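Local coordinates for NF-kappa-B inhibitor beta (Mus musculus, PDB 1OY3), which inhibits NF-kappa-B by binding it and trapping it in the cytoplasm, at residues 192-197 with 226-231; 77-82 with 155-160. All blocks are in the same frame, centred on the assembly; numbering follows the deposited sequence.

Contact 1: residues 192-197 with 226-231; sequences GRTPLH and RTPLGS
His197 and Pro228 meet where ankyrin repeat 5 lies against repeat 6, each near the start of the first helix of its repeat. The first of these helices opens with the Thr-Pro-Leu-His sequence characteristic of the ankyrin repeat, and its histidine does the bridging. The His197 ring has CG anti to the carbonyl carbon (chi1 -78°), which lays it beside its own N-terminal turn with one nitrogen directed to each repeat.

On the far side NE2 donates to Arg226 O, the last carbonyl but one before helix 228-233. The bond is 3.0 Å long and moderately bent, 147° at the hydrogen, with the oxygen tilted somewhat out of the ring plane. At home ND1 accepts from Thr194 N along a nearly straight line and shares a hydrogen bond with Thr194 OG1 at 2.9 Å. Thr194 OG1 takes the His197 N-H as well, completing a capping box at the start of helix 195-201. The ring is therefore gripped at both nitrogens and has little freedom to rotate.

Pro228 closes over one face of this ring. Its CG stands 3.8 Å from the ring centroid, almost on the normal, in a CH-pi contact, and Pro228 also touches Leu244 of helix 238-246. Leu196 also packs on Leu208, Leu211 and Leu212 of helix 205-213. Thr227 repeats the cap in the next repeat, OG1 accepting from Gly230 N. The same proline carbon that covers the imidazole, Pro228 CG, also meets Leu196 CB at 3.9 Å.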
ATOM      1  N   GLY C 192       0.390  11.900   6.701  1.00 18.26           N
ATOM      2  CA  GLY C 192      -0.921  12.461   6.945  1.00 21.03           C
ATOM      3  C   GLY C 192      -1.701  12.993   5.762  1.00 22.66           C
ATOM      4  O   GLY C 192      -2.447  13.960   5.892  1.00 22.55           O
ATOM      5  N   ARG C 193      -1.534  12.380   4.601  1.00 18.84           N
ATOM      6  CA  ARG C 193      -2.287  12.832   3.445  1.00 18.65           C
ATOM      7  C   ARG C 193      -3.747  12.387   3.569  1.00 15.64           C
ATOM      8  O   ARG C 193      -4.036  11.258   3.943  1.00 15.86           O
ATOM      9  CB  ARG C 193      -1.665  12.281   2.168  1.00  9.69           C
ATOM     10  CG  ARG C 193      -0.284  12.854   1.901  1.00 13.23           C
ATOM     11  CD  ARG C 193       0.394  12.155   0.762  1.00  8.15           C
ATOM     12  NE  ARG C 193       0.885  10.857   1.189  1.00 14.56           N
ATOM     13  CZ  ARG C 193       1.642  10.061   0.442  1.00 11.26           C
ATOM     14  NH1 ARG C 193       1.987  10.429  -0.779  1.00  8.47           N
ATOM     15  NH2 ARG C 193       2.089   8.918   0.940  1.00 14.06           N
ATOM     16  N   THR C 194      -4.661  13.303   3.277  1.00 17.40           N
ATOM     17  CA  THR C 194      -6.090  13.011   3.327  1.00 18.99           C
ATOM     18  C   THR C 194      -6.479  12.574   1.915  1.00 12.04           C
ATOM     19  O   THR C 194      -5.658  12.623   0.999  1.00 10.49           O
ATOM     20  CB  THR C 194      -6.911  14.289   3.636  1.00 18.19           C
ATOM     21  OG1 THR C 194      -6.647  15.270   2.618  1.00 19.00           O
ATOM     22  CG2 THR C 194      -6.546  14.874   4.990  1.00 17.49           C
ATOM     23  N   PRO C 195      -7.730  12.124   1.724  1.00  9.68           N
ATOM     24  CA  PRO C 195      -8.133  11.723   0.380  1.00  7.12           C
ATOM     25  C   PRO C 195      -7.912  12.880  -0.605  1.00 13.06           C
ATOM     26  O   PRO C 195      -7.479  12.672  -1.743  1.00  9.73           O
ATOM     27  CB  PRO C 195      -9.600  11.388   0.565  1.00  9.59           C
ATOM     28  CG  PRO C 195      -9.605  10.761   1.902  1.00  5.65           C
ATOM     29  CD  PRO C 195      -8.722  11.676   2.717  1.00 10.52           C
ATOM     30  N   LEU C 196      -8.199  14.103  -0.162  1.00 16.88           N
ATOM     31  CA  LEU C 196      -8.017  15.269  -1.018  1.00 18.36           C
ATOM     32  C   LEU C 196      -6.556  15.457  -1.409  1.00 18.77           C
ATOM     33  O   LEU C 196      -6.278  15.876  -2.524  1.00 22.28           O
ATOM     34  CB  LEU C 196      -8.541  16.545  -0.336  1.00 13.76           C
ATOM     35  CG  LEU C 196     -10.063  16.735  -0.252  1.00 18.30           C
ATOM     36  CD1 LEU C 196     -10.386  17.996   0.545  1.00 18.43           C
ATOM     37  CD2 LEU C 196     -10.657  16.829  -1.643  1.00 11.88           C
ATOM     38  N   HIS C 197      -5.624  15.153  -0.499  1.00 21.86           N
ATOM     39  CA  HIS C 197      -4.201  15.289  -0.818  1.00 22.75           C
ATOM     40  C   HIS C 197      -3.824  14.253  -1.867  1.00 20.05           C
ATOM     41  O   HIS C 197      -3.054  14.539  -2.785  1.00 16.93           O
ATOM     42  CB  HIS C 197      -3.311  15.070   0.413  1.00 23.66           C
ATOM     43  CG  HIS C 197      -3.247  16.239   1.347  1.00 23.45           C
ATOM     44  ND1 HIS C 197      -3.977  16.303   2.516  1.00 23.72           N
ATOM     45  CD2 HIS C 197      -2.505  17.372   1.305  1.00 22.51           C
ATOM     46  CE1 HIS C 197      -3.683  17.422   3.155  1.00 21.75           C
ATOM     47  NE2 HIS C 197      -2.794  18.088   2.441  1.00 21.80           N
ATOM     48  N   ARG C 226       1.348  21.293   4.985  1.00 32.91           N
ATOM     49  CA  ARG C 226       0.827  21.583   3.660  1.00 34.11           C
ATOM     50  C   ARG C 226      -0.616  21.115   3.461  1.00 34.43           C
ATOM     51  O   ARG C 226      -1.007  20.033   3.908  1.00 35.77           O
ATOM     52  CB  ARG C 226       1.734  20.950   2.606  1.00 36.43           C
ATOM     53  CG  ARG C 226       1.250  21.101   1.178  1.00 38.61           C
ATOM     54  CD  ARG C 226       2.327  20.639   0.211  1.00 44.39           C
ATOM     55  NE  ARG C 226       3.476  21.541   0.216  1.00 49.91           N
ATOM     56  CZ  ARG C 226       4.747  21.147   0.239  1.00 53.55           C
ATOM     57  NH1 ARG C 226       5.051  19.852   0.267  1.00 53.25           N
ATOM     58  NH2 ARG C 226       5.717  22.052   0.230  1.00 53.56           N
ATOM     59  N   THR C 227      -1.400  21.949   2.786  1.00 29.92           N
ATOM     60  CA  THR C 227      -2.802  21.657   2.498  1.00 28.52           C
ATOM     61  C   THR C 227      -2.959  21.163   1.064  1.00 24.60           C
ATOM     62  O   THR C 227      -2.008  21.178   0.277  1.00 26.32           O
ATOM     63  CB  THR C 227      -3.663  22.917   2.629  1.00 27.38           C
ATOM     64  OG1 THR C 227      -3.213  23.883   1.672  1.00 28.04           O
ATOM     65  CG2 THR C 227      -3.551  23.502   4.017  1.00 26.65           C
ATOM     66  N   PRO C 228      -4.172  20.722   0.701  1.00 23.73           N
ATOM     67  CA  PRO C 228      -4.384  20.241  -0.666  1.00 26.23           C
ATOM     68  C   PRO C 228      -4.122  21.338  -1.695  1.00 26.70           C
ATOM     69  O   PRO C 228      -3.541  21.081  -2.755  1.00 23.04           O
ATOM     70  CB  PRO C 228      -5.842  19.796  -0.646  1.00 24.14           C
ATOM     71  CG  PRO C 228      -6.007  19.304   0.763  1.00 24.24           C
ATOM     72  CD  PRO C 228      -5.327  20.390   1.558  1.00 24.71           C
ATOM     73  N   LEU C 229      -4.545  22.564  -1.378  1.00 29.11           N
ATOM     74  CA  LEU C 229      -4.347  23.691  -2.287  1.00 32.26           C
ATOM     75  C   LEU C 229      -2.857  23.969  -2.402  1.00 29.66           C
ATOM     76  O   LEU C 229      -2.319  24.077  -3.504  1.00 31.54           O
ATOM     77  CB  LEU C 229      -5.051  24.948  -1.765  1.00 33.77           C
ATOM     78  CG  LEU C 229      -5.510  25.974  -2.816  1.00 38.91           C
ATOM     79  CD1 LEU C 229      -5.942  27.247  -2.102  1.00 37.07           C
ATOM     80  CD2 LEU C 229      -4.408  26.280  -3.819  1.00 39.96           C
ATOM     81  N   GLY C 230      -2.205  24.093  -1.248  1.00 31.15           N
ATOM     82  CA  GLY C 230      -0.776  24.349  -1.220  1.00 30.96           C
ATOM     83  C   GLY C 230      -0.050  23.292  -2.024  1.00 29.82           C
ATOM     84  O   GLY C 230       0.948  23.568  -2.687  1.00 29.00           O
ATOM     85  N   SER C 231      -0.567  22.069  -1.970  1.00 30.27           N
ATOM     86  CA  SER C 231       0.034  20.975  -2.706  1.00 30.30           C
ATOM     87  C   SER C 231      -0.269  21.138  -4.185  1.00 28.29           C
ATOM     88  O   SER C 231       0.611  20.959  -5.026  1.00 29.28           O
ATOM     89  CB  SER C 231      -0.511  19.633  -2.206  1.00 33.90           C
ATOM     90  OG  SER C 231       0.083  18.558  -2.912  1.00 42.58           O
TER

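Contact 2: residues 77-82 with 155-160; sequences GGHTAL and NYDGHT
Tyr156 meets Gly77 and Gly78 through both its backbone and its ring. The one hydrogen bond between the segments runs from Tyr156 N to Gly77 O, 3.0 Å long and fairly straight at 163°. Beside it Asn155 CA makes a CA-H...O contact with Gly78 O at 3.1 Å, so successive carbonyls of 77-82 face successive residues of the partner.

Packing over the aromatic ring adds to this. Gly78 CA sits 3.4 Å from the centroid of the Tyr156 ring, 7° off its normal, a close CH-pi contact, and Gly78 N lies over the same ring. Gly78, at positive phi, lays its bare CA directly on the ring face. Tyr156 additionally packs on an apolar side chain of another protein chain in the assembly.

Asn155 OD1 is held by two N-H groups of its own segment. Asn155 has CG between its backbone N and carbonyl carbon (chi1 56°), which turns OD1 back over its own turn. There it accepts from Asp157 N at 2.7 Å, forming an Asx turn, and from His159 N at 2.8 Å; the two donors arrive from opposite faces of the amide. That leaves ND2 alongside the His79 ring, 3.5 Å from CE1, with amide and ring steeply inclined to each other. Asp157 OD2 approaches the same ring obliquely, close enough that its charge might slightly favour a protonated imidazole.

Asn155 to Gly158 form a type I turn, and Asn155 N bonds to His159 O across the turn. Such a turn ahead of the first helix of a repeat forms the tip of the finger loop, the beta-hairpin of the ankyrin fold, here joining repeats 3 and 4.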
ATOM      1  N   GLY C  77      -0.422  -8.155   1.846  1.00 19.55           N
ATOM      2  CA  GLY C  77      -0.241  -6.713   1.952  1.00 16.03           C
ATOM      3  C   GLY C  77      -1.230  -6.026   2.884  1.00 16.83           C
ATOM      4  O   GLY C  77      -1.277  -4.791   2.956  1.00 16.59           O
ATOM      5  N   GLY C  78      -2.014  -6.829   3.601  1.00 13.99           N
ATOM      6  CA  GLY C  78      -3.008  -6.305   4.516  1.00 12.87           C
ATOM      7  C   GLY C  78      -4.267  -5.882   3.773  1.00 19.19           C
ATOM      8  O   GLY C  78      -5.086  -5.118   4.301  1.00 17.56           O
ATOM      9  N   HIS C  79      -4.426  -6.368   2.542  1.00 12.54           N
ATOM     10  CA  HIS C  79      -5.591  -6.018   1.739  1.00 16.91           C
ATOM     11  C   HIS C  79      -6.801  -6.903   1.988  1.00 18.86           C
ATOM     12  O   HIS C  79      -6.699  -8.128   1.940  1.00 21.78           O
ATOM     13  CB  HIS C  79      -5.259  -6.103   0.248  1.00 16.95           C
ATOM     14  CG  HIS C  79      -4.096  -5.258  -0.167  1.00 20.37           C
ATOM     15  ND1 HIS C  79      -4.161  -3.885  -0.231  1.00 21.11           N
ATOM     16  CD2 HIS C  79      -2.839  -5.595  -0.543  1.00 22.21           C
ATOM     17  CE1 HIS C  79      -2.994  -3.410  -0.631  1.00 22.48           C
ATOM     18  NE2 HIS C  79      -2.175  -4.428  -0.827  1.00 17.79           N
ATOM     19  N   THR C  80      -7.947  -6.287   2.263  1.00 17.31           N
ATOM     20  CA  THR C  80      -9.186  -7.044   2.432  1.00 15.01           C
ATOM     21  C   THR C  80      -9.663  -7.239   1.004  1.00 14.89           C
ATOM     22  O   THR C  80      -9.045  -6.707   0.067  1.00 10.35           O
ATOM     23  CB  THR C  80     -10.275  -6.236   3.140  1.00 14.68           C
ATOM     24  OG1 THR C  80     -10.500  -5.026   2.406  1.00 17.12           O
ATOM     25  CG2 THR C  80      -9.868  -5.899   4.566  1.00  9.36           C
ATOM     26  N   ALA C  81     -10.756  -7.981   0.834  1.00 17.35           N
ATOM     27  CA  ALA C  81     -11.330  -8.201  -0.490  1.00 15.21           C
ATOM     28  C   ALA C  81     -11.736  -6.848  -1.081  1.00 15.18           C
ATOM     29  O   ALA C  81     -11.570  -6.611  -2.278  1.00 15.19           O
ATOM     30  CB  ALA C  81     -12.558  -9.119  -0.403  1.00  5.29           C
ATOM     31  N   LEU C  82     -12.268  -5.962  -0.237  1.00 11.84           N
ATOM     32  CA  LEU C  82     -12.677  -4.635  -0.701  1.00 11.96           C
ATOM     33  C   LEU C  82     -11.470  -3.840  -1.177  1.00 11.59           C
ATOM     34  O   LEU C  82     -11.570  -3.093  -2.136  1.00 10.94           O
ATOM     35  CB  LEU C  82     -13.402  -3.835   0.404  1.00 11.69           C
ATOM     36  CG  LEU C  82     -13.863  -2.425  -0.024  1.00 16.66           C
ATOM     37  CD1 LEU C  82     -14.764  -2.547  -1.246  1.00 21.36           C
ATOM     38  CD2 LEU C  82     -14.607  -1.698   1.121  1.00  9.69           C
ATOM     39  N   ASN C 155      -4.833  -1.365   5.210  1.00 20.78           N
ATOM     40  CA  ASN C 155      -3.833  -2.341   4.822  1.00 20.51           C
ATOM     41  C   ASN C 155      -2.527  -1.955   5.484  1.00 22.17           C
ATOM     42  O   ASN C 155      -2.474  -0.988   6.259  1.00 13.66           O
ATOM     43  CB  ASN C 155      -3.664  -2.395   3.300  1.00 21.16           C
ATOM     44  CG  ASN C 155      -3.314  -1.049   2.700  1.00 18.38           C
ATOM     45  OD1 ASN C 155      -2.601  -0.252   3.309  1.00 13.32           O
ATOM     46  ND2 ASN C 155      -3.802  -0.797   1.478  1.00 20.40           N
ATOM     47  N   TYR C 156      -1.474  -2.697   5.159  1.00 21.36           N
ATOM     48  CA  TYR C 156      -0.154  -2.459   5.735  1.00 24.96           C
ATOM     49  C   TYR C 156       0.528  -1.207   5.173  1.00 25.66           C
ATOM     50  O   TYR C 156       1.585  -0.803   5.648  1.00 29.84           O
ATOM     51  CB  TYR C 156       0.707  -3.721   5.553  1.00 21.77           C
ATOM     52  CG  TYR C 156       0.079  -4.950   6.205  1.00 19.30           C
ATOM     53  CD1 TYR C 156       0.371  -6.243   5.757  1.00 22.03           C
ATOM     54  CD2 TYR C 156      -0.809  -4.815   7.272  1.00 14.31           C
ATOM     55  CE1 TYR C 156      -0.209  -7.367   6.361  1.00 20.13           C
ATOM     56  CE2 TYR C 156      -1.392  -5.926   7.879  1.00 25.58           C
ATOM     57  CZ  TYR C 156      -1.090  -7.198   7.420  1.00 24.23           C
ATOM     58  OH  TYR C 156      -1.685  -8.292   8.017  1.00 31.71           O
ATOM     59  N   ASP C 157      -0.088  -0.590   4.172  1.00 23.92           N
ATOM     60  CA  ASP C 157       0.443   0.640   3.592  1.00 27.50           C
ATOM     61  C   ASP C 157      -0.250   1.804   4.307  1.00 26.68           C
ATOM     62  O   ASP C 157      -0.059   2.964   3.953  1.00 31.07           O
ATOM     63  CB  ASP C 157       0.121   0.741   2.096  1.00 33.18           C
ATOM     64  CG  ASP C 157       0.687  -0.404   1.291  1.00 37.10           C
ATOM     65  OD1 ASP C 157       1.886  -0.698   1.455  1.00 37.67           O
ATOM     66  OD2 ASP C 157      -0.065  -1.002   0.486  1.00 40.02           O
ATOM     67  N   GLY C 158      -1.068   1.477   5.302  1.00 23.45           N
ATOM     68  CA  GLY C 158      -1.799   2.498   6.037  1.00 22.97           C
ATOM     69  C   GLY C 158      -2.962   3.048   5.221  1.00 18.32           C
ATOM     70  O   GLY C 158      -3.493   4.113   5.525  1.00 17.39           O
ATOM     71  N   HIS C 159      -3.364   2.316   4.187  1.00 16.45           N
ATOM     72  CA  HIS C 159      -4.458   2.743   3.310  1.00 12.11           C
ATOM     73  C   HIS C 159      -5.784   2.065   3.573  1.00 15.18           C
ATOM     74  O   HIS C 159      -5.841   0.859   3.768  1.00 14.23           O
ATOM     75  CB  HIS C 159      -4.109   2.469   1.851  1.00 16.49           C
ATOM     76  CG  HIS C 159      -3.022   3.342   1.311  1.00 19.29           C
ATOM     77  ND1 HIS C 159      -2.301   3.013   0.187  1.00 20.94           N
ATOM     78  CD2 HIS C 159      -2.570   4.553   1.709  1.00 20.58           C
ATOM     79  CE1 HIS C 159      -1.453   3.989  -0.091  1.00 17.09           C
ATOM     80  NE2 HIS C 159      -1.597   4.935   0.819  1.00 23.73           N
ATOM     81  N   THR C 160      -6.851   2.854   3.569  1.00 15.91           N
ATOM     82  CA  THR C 160      -8.195   2.321   3.721  1.00 16.22           C
ATOM     83  C   THR C 160      -8.644   2.192   2.271  1.00 15.30           C
ATOM     84  O   THR C 160      -7.952   2.665   1.369  1.00 17.17           O
ATOM     85  CB  THR C 160      -9.116   3.311   4.415  1.00 16.45           C
ATOM     86  OG1 THR C 160      -9.267   4.466   3.582  1.00 14.75           O
ATOM     87  CG2 THR C 160      -8.536   3.724   5.763  1.00 16.55           C
TER

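Overall arrangement
Both contacts join consecutive ankyrin repeats, in different layers of the stack. Contact 1, buried and with its centre about 21 Å from that of the chain, brings together the starts of two helices, 195-201 and 228-233, near the C-terminal end. Contact 2 is central, with its centre about 8 Å from that of the chain, yet only partly buried, consistent with its place in the loop layer, where Asp157 is exposed. One bridge is a histidine side chain donating to a carbonyl; the other is backbone to backbone. Each has a CH-pi contact, with proline over imidazole in the first and glycine over tyrosine in the second. They do not touch, their nearest atoms lying about 5 Å apart.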